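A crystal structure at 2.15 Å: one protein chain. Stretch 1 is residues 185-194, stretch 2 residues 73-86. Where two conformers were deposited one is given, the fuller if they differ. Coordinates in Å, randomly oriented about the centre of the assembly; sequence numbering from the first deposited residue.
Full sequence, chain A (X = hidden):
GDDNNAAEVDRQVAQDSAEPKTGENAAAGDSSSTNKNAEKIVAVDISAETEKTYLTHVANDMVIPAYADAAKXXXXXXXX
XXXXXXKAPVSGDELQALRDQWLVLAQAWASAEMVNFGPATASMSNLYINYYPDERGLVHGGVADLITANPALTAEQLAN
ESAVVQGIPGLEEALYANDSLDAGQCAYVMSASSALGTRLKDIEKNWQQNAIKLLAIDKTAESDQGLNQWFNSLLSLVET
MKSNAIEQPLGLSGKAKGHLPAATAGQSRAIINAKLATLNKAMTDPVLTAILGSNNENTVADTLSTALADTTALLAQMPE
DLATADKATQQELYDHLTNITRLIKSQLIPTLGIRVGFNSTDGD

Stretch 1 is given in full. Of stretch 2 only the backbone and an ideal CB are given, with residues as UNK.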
# COMPACT_ATOMS: atom_id res chain seq x y z
N GLN A 185 -17.43 11.72 -17.06
CA GLN A 185 -16.69 10.64 -16.37
C GLN A 185 -15.21 10.62 -16.81
O GLN A 185 -14.33 10.37 -16.00
CB GLN A 185 -17.36 9.29 -16.62
CG GLN A 185 -18.53 9.04 -15.69
CD GLN A 185 -19.58 8.12 -16.27
OE1 GLN A 185 -19.52 7.68 -17.43
NE2 GLN A 185 -20.58 7.81 -15.46
N CYS A 186 -14.96 10.94 -18.09
CA CYS A 186 -13.63 11.04 -18.69
C CYS A 186 -12.82 12.17 -18.06
O CYS A 186 -11.65 11.96 -17.73
CB CYS A 186 -13.76 11.24 -20.19
SG CYS A 186 -13.30 9.79 -21.15
N ALA A 187 -13.47 13.34 -17.84
CA ALA A 187 -12.86 14.51 -17.22
C ALA A 187 -12.47 14.20 -15.78
O ALA A 187 -11.43 14.69 -15.33
CB ALA A 187 -13.81 15.71 -17.27
N TYR A 188 -13.27 13.38 -15.08
CA TYR A 188 -13.00 12.99 -13.70
C TYR A 188 -11.76 12.08 -13.62
O TYR A 188 -10.95 12.26 -12.72
CB TYR A 188 -14.22 12.28 -13.04
CG TYR A 188 -13.86 11.71 -11.67
CD1 TYR A 188 -13.94 12.49 -10.52
CD2 TYR A 188 -13.34 10.42 -11.55
CE1 TYR A 188 -13.53 12.00 -9.29
CE2 TYR A 188 -12.92 9.92 -10.32
CZ TYR A 188 -13.03 10.71 -9.19
OH TYR A 188 -12.60 10.22 -7.98
N VAL A 189 -11.67 11.07 -14.50
CA VAL A 189 -10.59 10.08 -14.49
C VAL A 189 -9.26 10.78 -14.76
O VAL A 189 -8.27 10.49 -14.09
CB VAL A 189 -10.88 8.90 -15.47
CG1 VAL A 189 -9.65 8.01 -15.69
CG2 VAL A 189 -12.07 8.06 -14.97
N MSE A 190 -9.26 11.76 -15.68
CA MSE A 190 -8.08 12.57 -16.00
C MSE A 190 -7.71 13.47 -14.83
O MSE A 190 -6.53 13.53 -14.47
CB MSE A 190 -8.32 13.41 -17.26
CG MSE A 190 -8.30 12.59 -18.55
SE MSE A 190 -8.88 13.69 -20.04
CE MSE A 190 -7.37 14.95 -20.12
N SER A 191 -8.72 14.13 -14.21
CA SER A 191 -8.51 15.03 -13.06
C SER A 191 -8.00 14.27 -11.84
O SER A 191 -7.04 14.72 -11.21
CB SER A 191 -9.80 15.75 -12.69
OG SER A 191 -10.17 16.64 -13.72
N ALA A 192 -8.63 13.12 -11.50
CA ALA A 192 -8.24 12.35 -10.32
C ALA A 192 -6.87 11.72 -10.48
O ALA A 192 -6.09 11.79 -9.54
CB ALA A 192 -9.29 11.30 -9.99
N SER A 193 -6.53 11.14 -11.65
CA SER A 193 -5.21 10.54 -11.86
C SER A 193 -4.11 11.64 -11.89
O SER A 193 -3.03 11.44 -11.32
CB SER A 193 -5.20 9.67 -13.12
OG SER A 193 -5.67 10.38 -14.26
N SER A 194 -4.42 12.83 -12.44
CA SER A 194 -3.50 13.98 -12.45
C SER A 194 -3.26 14.50 -11.02
O SER A 194 -2.11 14.75 -10.66
CB SER A 194 -4.05 15.11 -13.32
OG SER A 194 -3.28 16.29 -13.21
N UNK A 73 3.13 5.04 -12.39
CA UNK A 73 1.90 4.33 -12.72
C UNK A 73 0.70 5.27 -12.80
O UNK A 73 -0.19 5.04 -13.63
CB UNK A 73 1.63 3.24 -11.68
N UNK A 74 0.66 6.32 -11.95
CA UNK A 74 -0.39 7.33 -11.94
C UNK A 74 -0.28 8.18 -13.20
O UNK A 74 -1.29 8.52 -13.82
CB UNK A 74 -0.30 8.20 -10.69
N UNK A 75 0.98 8.51 -13.61
CA UNK A 75 1.27 9.26 -14.84
C UNK A 75 0.83 8.44 -16.07
O UNK A 75 0.23 9.01 -16.98
CB UNK A 75 2.76 9.60 -14.93
N UNK A 76 1.13 7.13 -16.09
CA UNK A 76 0.71 6.29 -17.22
C UNK A 76 -0.82 6.19 -17.28
O UNK A 76 -1.38 6.24 -18.38
CB UNK A 76 1.33 4.89 -17.11
N UNK A 77 -1.51 6.12 -16.11
CA UNK A 77 -2.97 6.08 -16.08
C UNK A 77 -3.53 7.38 -16.64
O UNK A 77 -4.41 7.34 -17.49
CB UNK A 77 -3.48 5.84 -14.66
N UNK A 78 -2.98 8.54 -16.19
CA UNK A 78 -3.40 9.86 -16.67
C UNK A 78 -3.20 9.97 -18.19
O UNK A 78 -4.12 10.39 -18.89
CB UNK A 78 -2.62 10.96 -15.95
N UNK A 79 -2.02 9.63 -18.68
CA UNK A 79 -1.68 9.77 -20.10
C UNK A 79 -2.58 8.89 -20.98
O UNK A 79 -3.02 9.37 -22.03
CB UNK A 79 -0.21 9.41 -20.33
N UNK A 80 -2.89 7.64 -20.53
CA UNK A 80 -3.77 6.75 -21.28
C UNK A 80 -5.18 7.30 -21.33
O UNK A 80 -5.79 7.30 -22.41
CB UNK A 80 -3.77 5.35 -20.66
N UNK A 81 -5.70 7.83 -20.18
CA UNK A 81 -7.02 8.46 -20.08
C UNK A 81 -7.08 9.71 -20.97
O UNK A 81 -8.04 9.88 -21.71
CB UNK A 81 -7.33 8.82 -18.63
N UNK A 82 -6.03 10.54 -20.95
CA UNK A 82 -5.96 11.74 -21.79
C UNK A 82 -6.04 11.35 -23.29
O UNK A 82 -6.71 12.04 -24.07
CB UNK A 82 -4.67 12.51 -21.50
N UNK A 83 -5.37 10.26 -23.68
CA UNK A 83 -5.38 9.78 -25.06
C UNK A 83 -6.77 9.23 -25.46
O UNK A 83 -7.35 9.70 -26.45
CB UNK A 83 -4.31 8.70 -25.24
N UNK A 84 -7.32 8.28 -24.68
CA UNK A 84 -8.59 7.64 -25.02
C UNK A 84 -9.81 8.57 -24.90
O UNK A 84 -10.73 8.43 -25.69
CB UNK A 84 -8.79 6.42 -24.12
N UNK A 85 -9.79 9.54 -23.96
CA UNK A 85 -10.92 10.43 -23.76
C UNK A 85 -11.12 11.48 -24.88
O UNK A 85 -12.20 12.07 -24.96
CB UNK A 85 -10.75 11.15 -22.42
N UNK A 86 -10.18 11.57 -25.83
CA UNK A 86 -10.31 12.38 -27.03
C UNK A 86 -11.39 11.77 -27.97
O UNK A 86 -11.99 12.49 -28.77
CB UNK A 86 -8.96 12.48 -27.74

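The two helices run nearly antiparallel, at 157° with axes 8.5 Å apart at closest approach.

Position 73 lies out of reach of stretch 1, which therefore sets no preference; it is Gln73. At 74 CA-to-CB points sideways, and the ideal CB sits 4.3 Å from Ser193 O. A short donor could reach that carbonyl; alanine would also fit. The residue is Ser74, whose OG donates to Ser193 O at 3.0 Å. Positions 75 and 76 meet nothing of stretch 1, and many residues would serve; they are Asp75 and Leu76.

Position 77 points toward stretch 1, its ideal CB 4.5 Å from Ser193 CB. An aliphatic side chain of moderate size suits it. It is Leu77, chi1 t and chi2 p, which brings CD2 to 4.1 Å from Ser193 CB.

Position 78 points toward stretch 1 and is closely approached: its ideal CB is 3.5 Å from Ser193 OG and 4.9 Å from Met190 O. Ser193 OG donates to Val189 O at 2.6 Å; the carbonyl of Met190 is another acceptor within reach of a donor side chain. Alanine could pass, but a side chain carrying a donor, such as asparagine or histidine, would gain more. His78 answers with chi1 t: its ND1 donates to Met190 O at 2.9 Å, with the carbonyl at the ring edge, near its plane. That same Met190 O also accepts the helical bond from Ser194 N at 3.0 Å.

Position 79 points away and 80 is out of reach, so stretch 1 leaves the choice open; Asp79 and Leu80 occupy them.

At 81 the CB points toward stretch 1, 3.8 Å from Val189 CG1 and 3.9 Å from Met190 CG. With apolar atoms already at contact distance, a small apolar residue is the natural choice, and Ala81 makes both contacts with its methyl.

Position 82 points sideways, with Met190 CE 3.9 Å from its CB; a residue with a long aliphatic stem would do. Gln82 packs its CB there, chi1 and chi2 both t. Position 83 points away, and stretch 1 sets no preference; Lys83 NZ forms a salt bridge with Asp79 OD2 at 2.8 Å. Position 84, sideways and without contact, is equally unconstrained; it is His84.

At 85 the ideal CB is a tight 3.2 Å from Cys186 SG, and the CA of 85 is 5.8 Å from Cys186 CA. Such proximity strongly suggests cysteine. A disulfide joins Cys85 SG to Cys186 SG at 2.1 Å, chi3 -83°, and Cys85 CB lies 4.0 Å from Met190 SE. Position 86 points away and could take many residues; it is Gln86.

Stretch 2 (73-86) QSDLLHDLAQKHCQ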
# COMPACT_ATOMS: atom_id res chain seq x y z
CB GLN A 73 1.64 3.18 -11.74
CG GLN A 73 2.70 2.07 -11.74
CD GLN A 73 3.28 1.69 -13.09
OE1 GLN A 73 2.60 1.64 -14.13
NE2 GLN A 73 4.55 1.39 -13.09
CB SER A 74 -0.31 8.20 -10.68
OG SER A 74 -1.50 8.96 -10.51
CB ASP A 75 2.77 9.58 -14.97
CG ASP A 75 3.29 10.70 -14.10
OD1 ASP A 75 2.47 11.33 -13.38
OD2 ASP A 75 4.52 10.93 -14.09
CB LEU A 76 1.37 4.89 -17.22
CG LEU A 76 0.94 3.92 -18.39
CD1 LEU A 76 1.12 4.55 -19.79
CD2 LEU A 76 1.66 2.60 -18.30
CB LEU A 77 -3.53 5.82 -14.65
CG LEU A 77 -5.08 5.71 -14.52
CD1 LEU A 77 -5.65 4.56 -15.38
CD2 LEU A 77 -5.50 5.56 -13.07
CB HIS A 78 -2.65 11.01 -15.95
CG HIS A 78 -3.01 12.35 -16.54
ND1 HIS A 78 -4.17 13.02 -16.15
CD2 HIS A 78 -2.46 13.00 -17.58
CE1 HIS A 78 -4.24 14.09 -16.93
NE2 HIS A 78 -3.23 14.12 -17.80
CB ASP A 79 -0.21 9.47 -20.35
CG ASP A 79 0.25 10.03 -21.68
OD1 ASP A 79 0.43 11.25 -21.77
OD2 ASP A 79 0.31 9.26 -22.65
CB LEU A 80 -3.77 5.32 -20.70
CG LEU A 80 -2.58 4.46 -21.10
CD1 LEU A 80 -2.63 3.12 -20.41
CD2 LEU A 80 -2.49 4.29 -22.62
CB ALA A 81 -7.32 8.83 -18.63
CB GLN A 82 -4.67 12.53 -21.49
CG GLN A 82 -4.44 13.76 -22.37
CD GLN A 82 -3.20 14.51 -21.95
OE1 GLN A 82 -2.11 14.29 -22.49
NE2 GLN A 82 -3.35 15.41 -20.98
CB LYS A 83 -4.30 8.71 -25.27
CG LYS A 83 -2.92 9.30 -25.47
CD LYS A 83 -1.84 8.22 -25.46
CE LYS A 83 -0.53 8.77 -26.01
NZ LYS A 83 -0.08 9.99 -25.28
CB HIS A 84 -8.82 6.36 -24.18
CG HIS A 84 -7.79 5.28 -24.42
ND1 HIS A 84 -7.18 5.11 -25.66
CD2 HIS A 84 -7.32 4.35 -23.56
CE1 HIS A 84 -6.34 4.10 -25.51
NE2 HIS A 84 -6.40 3.59 -24.27
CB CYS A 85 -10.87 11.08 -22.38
SG CYS A 85 -11.25 9.90 -21.05
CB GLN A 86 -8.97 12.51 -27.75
CG GLN A 86 -8.07 13.57 -27.13
CD GLN A 86 -6.77 13.71 -27.87
OE1 GLN A 86 -5.72 13.23 -27.42
NE2 GLN A 86 -6.80 14.38 -29.02
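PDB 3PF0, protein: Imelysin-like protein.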